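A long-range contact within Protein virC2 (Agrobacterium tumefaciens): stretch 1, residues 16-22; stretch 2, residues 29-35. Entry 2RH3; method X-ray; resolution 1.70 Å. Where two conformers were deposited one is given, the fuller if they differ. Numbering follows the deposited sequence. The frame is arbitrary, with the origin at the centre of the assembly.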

# COMPACT_ATOMS: atom_id res chain seq x y z
N LYS A 16 13.85 0.30 4.58
CA LYS A 16 15.14 0.78 4.11
C LYS A 16 15.03 1.33 2.70
O LYS A 16 15.68 2.32 2.36
CB LYS A 16 16.21 -0.31 4.17
CG LYS A 16 16.61 -0.71 5.59
CD LYS A 16 17.62 -1.85 5.54
CE LYS A 16 17.83 -2.48 6.91
NZ LYS A 16 18.78 -3.62 6.82
N ILE A 17 14.18 0.71 1.88
CA ILE A 17 13.98 1.20 0.51
C ILE A 17 13.42 2.61 0.50
O ILE A 17 13.94 3.50 -0.19
CB ILE A 17 13.11 0.23 -0.34
CG1 ILE A 17 13.94 -1.01 -0.69
CG2 ILE A 17 12.65 0.91 -1.63
CD1 ILE A 17 13.13 -2.17 -1.28
N TYR A 18 12.38 2.85 1.29
CA TYR A 18 11.75 4.16 1.33
C TYR A 18 12.74 5.20 1.88
O TYR A 18 12.91 6.29 1.30
CB TYR A 18 10.48 4.13 2.19
CG TYR A 18 9.86 5.49 2.33
CD1 TYR A 18 9.12 6.04 1.28
CD2 TYR A 18 10.04 6.25 3.50
CE1 TYR A 18 8.57 7.31 1.39
CE2 TYR A 18 9.48 7.52 3.61
CZ TYR A 18 8.76 8.04 2.55
OH TYR A 18 8.25 9.31 2.64
N ASP A 19 13.38 4.85 2.99
CA ASP A 19 14.34 5.78 3.62
C ASP A 19 15.47 6.18 2.66
O ASP A 19 15.94 7.31 2.71
CB ASP A 19 14.93 5.16 4.89
CG ASP A 19 13.90 4.99 6.02
OD1 ASP A 19 12.75 5.46 5.93
OD2 ASP A 19 14.28 4.36 7.04
N ASN A 20 15.93 5.27 1.81
CA ASN A 20 16.93 5.60 0.82
C ASN A 20 16.37 6.44 -0.34
O ASN A 20 17.05 7.34 -0.86
CB ASN A 20 17.58 4.33 0.29
CG ASN A 20 18.74 4.61 -0.63
OD1 ASN A 20 19.72 5.27 -0.24
ND2 ASN A 20 18.64 4.14 -1.86
N LEU A 21 15.14 6.12 -0.77
CA LEU A 21 14.55 6.88 -1.86
C LEU A 21 14.41 8.35 -1.50
O LEU A 21 14.68 9.22 -2.33
CB LEU A 21 13.19 6.28 -2.30
CG LEU A 21 13.32 4.99 -3.11
CD1 LEU A 21 11.99 4.34 -3.37
CD2 LEU A 21 14.04 5.18 -4.45
N ILE A 22 14.02 8.62 -0.25
CA ILE A 22 13.78 10.02 0.12
C ILE A 22 15.07 10.84 0.25
O ILE A 22 15.00 12.05 0.46
CB ILE A 22 12.86 10.18 1.33
CG1 ILE A 22 13.47 9.58 2.60
CG2 ILE A 22 11.49 9.58 1.01
CD1 ILE A 22 12.66 9.96 3.87
N LYS A 29 6.84 11.05 -4.50
CA LYS A 29 7.46 10.29 -5.60
C LYS A 29 7.97 8.94 -5.11
O LYS A 29 7.75 7.90 -5.76
CB LYS A 29 8.61 11.08 -6.22
CG LYS A 29 9.51 10.24 -7.13
CD LYS A 29 10.08 11.03 -8.28
CE LYS A 29 10.50 10.07 -9.39
NZ LYS A 29 11.27 10.75 -10.45
N SER A 30 8.65 8.96 -3.97
CA SER A 30 9.23 7.73 -3.42
C SER A 30 8.15 6.70 -3.13
O SER A 30 8.30 5.52 -3.47
CB SER A 30 10.04 8.06 -2.16
OG SER A 30 11.14 8.92 -2.47
N LEU A 31 7.05 7.13 -2.49
CA LEU A 31 5.98 6.19 -2.15
C LEU A 31 5.29 5.66 -3.40
O LEU A 31 4.91 4.49 -3.46
CB LEU A 31 4.99 6.78 -1.15
CG LEU A 31 4.17 5.73 -0.37
CD1 LEU A 31 5.08 4.80 0.44
CD2 LEU A 31 3.13 6.38 0.51
N GLN A 32 5.14 6.52 -4.40
CA GLN A 32 4.50 6.14 -5.66
C GLN A 32 5.33 5.07 -6.39
O GLN A 32 4.76 4.13 -6.96
CB GLN A 32 4.28 7.36 -6.54
CG GLN A 32 3.01 8.13 -6.20
CD GLN A 32 3.01 9.57 -6.70
OE1 GLN A 32 3.98 10.03 -7.32
NE2 GLN A 32 1.93 10.29 -6.42
N MET A 33 6.65 5.23 -6.36
CA MET A 33 7.59 4.24 -6.95
C MET A 33 7.40 2.88 -6.29
O MET A 33 7.28 1.85 -6.97
CB MET A 33 9.05 4.71 -6.80
CG MET A 33 9.38 5.89 -7.72
SD MET A 33 10.97 6.61 -7.31
CE MET A 33 12.06 5.27 -7.81
N ILE A 34 7.38 2.89 -4.96
CA ILE A 34 7.18 1.65 -4.20
C ILE A 34 5.81 1.04 -4.47
O ILE A 34 5.72 -0.16 -4.72
CB ILE A 34 7.39 1.84 -2.69
CG1 ILE A 34 8.84 2.26 -2.41
CG2 ILE A 34 7.09 0.52 -1.97
CD1 ILE A 34 9.10 2.69 -0.96
N LEU A 35 4.77 1.88 -4.44
CA LEU A 35 3.39 1.39 -4.61
C LEU A 35 3.19 0.69 -5.96
O LEU A 35 2.43 -0.29 -6.05
CB LEU A 35 2.39 2.54 -4.43
CG LEU A 35 0.91 2.18 -4.27
CD1 LEU A 35 0.72 1.11 -3.21
CD2 LEU A 35 0.09 3.42 -3.94

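Leu21 and Ile34 lie at the apolar centre of the contact. Leu21, with chi1 in m and chi2 in t, points toward the second stretch and reaches two successive residues of the second helix: its CD1 lies 3.9 Å from Ile34 CG1, and its CD2 lies 3.9 Å from Met33 CE. Ile34 answers with CD1, which sits 4.0 Å from Ile17 CG2 and 3.7 Å from Tyr18 CB, so one methyl group touches two successive residues of the first helix. Tyr18 leaves its backbone sideways, yet its ring comes nearer; CD1 meets Leu31 CD1 at 4.3 Å, and Ile34 CD1 lies at the ring edge.

These side chains project from two helical segments running roughly antiparallel, at 142°, with axes 9.4 Å apart at their closest. Each is held by its own i to i+4 backbone hydrogen bonds, such as Leu21 N to Ile17 O (2.9 Å); none links the two stretches, and the association rests on van der Waals packing.

The backbones come nearest where Leu21 CA and Ser30 CA are 5.6 Å apart, a spacing that the small serine side chain accommodates. Ser30 OG lies 3.3 Å from Leu21 CB and 3.6 Å from Ile22 CG2, while its hydrogen-bonding need is met elsewhere in the structure.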